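Glycosyl hyrolase, family 3 (Deinococcus radiodurans, PDB 3TEV) probably hydrolyses O-glycosidic bonds in carbohydrate substrates. Local coordinates at residues T131-I136 with G146-G151. Sequence-based numbering, arbitrary orientation.
Sequences TPVLDI and GDRAYG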
ATOM      1  N   THR A 131      -3.391   6.822  -1.556  1.00 40.61           N
ATOM      2  CA  THR A 131      -4.083   7.280  -2.777  1.00 41.60           C
ATOM      3  C   THR A 131      -2.973   7.539  -3.798  1.00 41.09           C
ATOM      4  O   THR A 131      -1.808   7.661  -3.412  1.00 40.69           O
ATOM      5  CB  THR A 131      -4.902   8.622  -2.630  1.00 42.31           C
ATOM      6  OG1 THR A 131      -4.142   9.591  -1.884  1.00 45.56           O
ATOM      7  CG2 THR A 131      -6.275   8.400  -2.018  1.00 42.88           C
ATOM      8  N   PRO A 132      -3.323   7.626  -5.097  1.00 40.77           N
ATOM      9  CA  PRO A 132      -4.687   7.540  -5.632  1.00 41.02           C
ATOM     10  C   PRO A 132      -5.155   6.110  -5.914  1.00 41.37           C
ATOM     11  O   PRO A 132      -4.352   5.207  -6.151  1.00 41.08           O
ATOM     12  CB  PRO A 132      -4.582   8.307  -6.953  1.00 40.84           C
ATOM     13  CG  PRO A 132      -3.157   7.976  -7.433  1.00 40.88           C
ATOM     14  CD  PRO A 132      -2.322   7.847  -6.163  1.00 40.72           C
ATOM     15  N   VAL A 133      -6.468   5.932  -5.885  1.00 41.74           N
ATOM     16  CA  VAL A 133      -7.105   4.784  -6.475  1.00 41.80           C
ATOM     17  C   VAL A 133      -6.910   4.941  -7.990  1.00 42.07           C
ATOM     18  O   VAL A 133      -7.260   5.975  -8.549  1.00 42.40           O
ATOM     19  CB  VAL A 133      -8.609   4.795  -6.114  1.00 41.91           C
ATOM     20  CG1 VAL A 133      -9.419   3.844  -7.017  1.00 41.23           C
ATOM     21  CG2 VAL A 133      -8.797   4.468  -4.629  1.00 41.14           C
ATOM     22  N   LEU A 134      -6.314   3.938  -8.635  1.00 42.04           N
ATOM     23  CA  LEU A 134      -6.196   3.920 -10.095  1.00 42.41           C
ATOM     24  C   LEU A 134      -7.065   2.815 -10.670  1.00 43.74           C
ATOM     25  O   LEU A 134      -6.951   2.474 -11.848  1.00 43.74           O
ATOM     26  CB  LEU A 134      -4.744   3.724 -10.549  1.00 41.90           C
ATOM     27  CG  LEU A 134      -3.670   4.724 -10.104  1.00 40.99           C
ATOM     28  CD1 LEU A 134      -2.262   4.348 -10.625  1.00 38.49           C
ATOM     29  CD2 LEU A 134      -4.050   6.127 -10.528  1.00 39.44           C
ATOM     30  N   ASP A 135      -7.911   2.231  -9.825  1.00 45.31           N
ATOM     31  CA  ASP A 135      -8.933   1.288 -10.278  1.00 47.20           C
ATOM     32  C   ASP A 135      -9.864   2.031 -11.238  1.00 48.61           C
ATOM     33  O   ASP A 135     -10.104   3.227 -11.078  1.00 48.01           O
ATOM     34  CB  ASP A 135      -9.730   0.716  -9.090  1.00 47.20           C
ATOM     35  CG  ASP A 135      -8.831   0.111  -8.003  1.00 47.65           C
ATOM     36  OD1 ASP A 135      -7.818  -0.553  -8.325  1.00 47.14           O
ATOM     37  OD2 ASP A 135      -9.150   0.289  -6.810  1.00 48.90           O
ATOM     38  N   ILE A 136     -10.363   1.310 -12.238  1.00 50.87           N
ATOM     39  CA  ILE A 136     -11.281   1.861 -13.225  1.00 53.49           C
ATOM     40  C   ILE A 136     -12.676   1.296 -13.018  1.00 56.34           C
ATOM     41  O   ILE A 136     -12.888   0.084 -13.099  1.00 56.32           O
ATOM     42  CB  ILE A 136     -10.833   1.516 -14.667  1.00 53.06           C
ATOM     43  CG1 ILE A 136      -9.404   1.986 -14.916  1.00 51.96           C
ATOM     44  CG2 ILE A 136     -11.811   2.123 -15.702  1.00 52.46           C
ATOM     45  CD1 ILE A 136      -8.802   1.418 -16.166  1.00 51.63           C
ATOM     46  N   GLY A 146     -16.719   2.255  -7.459  1.00 77.45           N
ATOM     47  CA  GLY A 146     -17.758   3.300  -7.470  1.00 78.66           C
ATOM     48  C   GLY A 146     -17.245   4.727  -7.354  1.00 78.96           C
ATOM     49  O   GLY A 146     -16.463   5.177  -8.196  1.00 78.81           O
ATOM     50  N   ASP A 147     -17.701   5.425  -6.306  1.00 79.63           N
ATOM     51  CA  ASP A 147     -17.300   6.812  -5.969  1.00 79.77           C
ATOM     52  C   ASP A 147     -15.791   7.062  -5.942  1.00 77.16           C
ATOM     53  O   ASP A 147     -15.319   8.160  -6.262  1.00 76.78           O
ATOM     54  CB  ASP A 147     -17.816   7.173  -4.572  1.00 81.29           C
ATOM     55  CG  ASP A 147     -19.304   7.290  -4.516  1.00 85.76           C
ATOM     56  OD1 ASP A 147     -19.908   7.731  -5.524  1.00 89.12           O
ATOM     57  OD2 ASP A 147     -19.872   6.950  -3.451  1.00 89.75           O
ATOM     58  N   ARG A 148     -15.058   6.038  -5.523  1.00 74.02           N
ATOM     59  CA  ARG A 148     -13.650   6.157  -5.179  1.00 70.81           C
ATOM     60  C   ARG A 148     -12.711   6.127  -6.392  1.00 68.09           C
ATOM     61  O   ARG A 148     -11.525   6.417  -6.256  1.00 67.62           O
ATOM     62  CB  ARG A 148     -13.273   5.077  -4.158  1.00 70.96           C
ATOM     63  CG  ARG A 148     -14.169   5.040  -2.908  1.00 72.38           C
ATOM     64  CD  ARG A 148     -13.947   3.752  -2.118  1.00 75.73           C
ATOM     65  NE  ARG A 148     -12.515   3.461  -2.001  1.00 77.94           N
ATOM     66  CZ  ARG A 148     -11.981   2.275  -1.710  1.00 78.58           C
ATOM     67  NH1 ARG A 148     -10.658   2.155  -1.644  1.00 78.37           N
ATOM     68  NH2 ARG A 148     -12.754   1.215  -1.493  1.00 79.00           N
ATOM     69  N   ALA A 149     -13.237   5.778  -7.567  1.00 65.87           N
ATOM     70  CA  ALA A 149     -12.477   5.880  -8.824  1.00 63.90           C
ATOM     71  C   ALA A 149     -12.700   7.248  -9.469  1.00 62.88           C
ATOM     72  O   ALA A 149     -13.721   7.883  -9.227  1.00 62.19           O
ATOM     73  CB  ALA A 149     -12.863   4.770  -9.786  1.00 63.87           C
ATOM     74  N   TYR A 150     -11.734   7.695 -10.274  1.00 62.04           N
ATOM     75  CA  TYR A 150     -11.822   8.981 -10.977  1.00 61.69           C
ATOM     76  C   TYR A 150     -12.653   8.914 -12.257  1.00 62.04           C
ATOM     77  O   TYR A 150     -13.044   9.951 -12.782  1.00 62.37           O
ATOM     78  CB  TYR A 150     -10.426   9.541 -11.283  1.00 61.12           C
ATOM     79  CG  TYR A 150      -9.663   9.965 -10.050  1.00 61.05           C
ATOM     80  CD1 TYR A 150      -9.927  11.190  -9.425  1.00 60.67           C
ATOM     81  CD2 TYR A 150      -8.679   9.140  -9.495  1.00 59.94           C
ATOM     82  CE1 TYR A 150      -9.234  11.585  -8.277  1.00 60.56           C
ATOM     83  CE2 TYR A 150      -7.990   9.521  -8.346  1.00 60.57           C
ATOM     84  CZ  TYR A 150      -8.270  10.747  -7.745  1.00 60.90           C
ATOM     85  OH  TYR A 150      -7.583  11.129  -6.606  1.00 61.96           O
ATOM     86  N   GLY A 151     -12.922   7.706 -12.754  1.00 62.16           N
ATOM     87  CA  GLY A 151     -13.670   7.528 -14.005  1.00 63.30           C
ATOM     88  C   GLY A 151     -13.912   6.088 -14.459  1.00 63.82           C
ATOM     89  O   GLY A 151     -13.681   5.135 -13.703  1.00 63.25           O
TER
HETATM   90  O   HOH W   1      -9.483   5.812 -10.273  1.00 49.13           O
HETATM   91  O   HOH W   2      -7.912   8.602  -5.139  1.00 64.99           O
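The phenol ring of Y150 turns one edge to P132 and V133: the CB of P132 lies 3.9 Å from its CE2, and the carbonyl O of V133 lies near the ring plane, 3.6 Å from its CD2, where the weakly positive aromatic C-H groups suit an oxygen. The other flat group, the guanidinium of R148, meets the CG2 of V133 obliquely, with NH1 4.2 Å away. Both segments belong to the long loop that follows strand 128-129 of the family's TIM-barrel-type N-terminal domain, their touching parts running 55° apart. Helix 154-169 touches both P132 and Y150, H160 meeting Y150 and A164 and L165 meeting P132. A cis peptide bond precedes P132, a geometry that proline tolerates better than other residues. Two waters bridge the segments. One joins backbone groups alone, donating to the carbonyl O atoms of V133 and D135 and accepting from the N of Y150; the other accepts from the N of V133 and is hydrogen-bonded to the OH of Y150. Tyrosine suits this place because its ring edge packs on proline while its hydroxyl holds a water. D135 directs its carboxylate elsewhere, to the ND1 of H179 and the N of H183; the NH1 of R148 is 5.7 Å from its OD2, too far for a salt bridge. The small methyl of A149 fits against the D135 carbonyl, its CB 3.4 Å from that O. The backbone brings the CB of branched V133 to 3.3 Å from the carbonyl O of R148, and CG1, anti to the backbone N (chi1 164°), lies 3.4 Å from that same O.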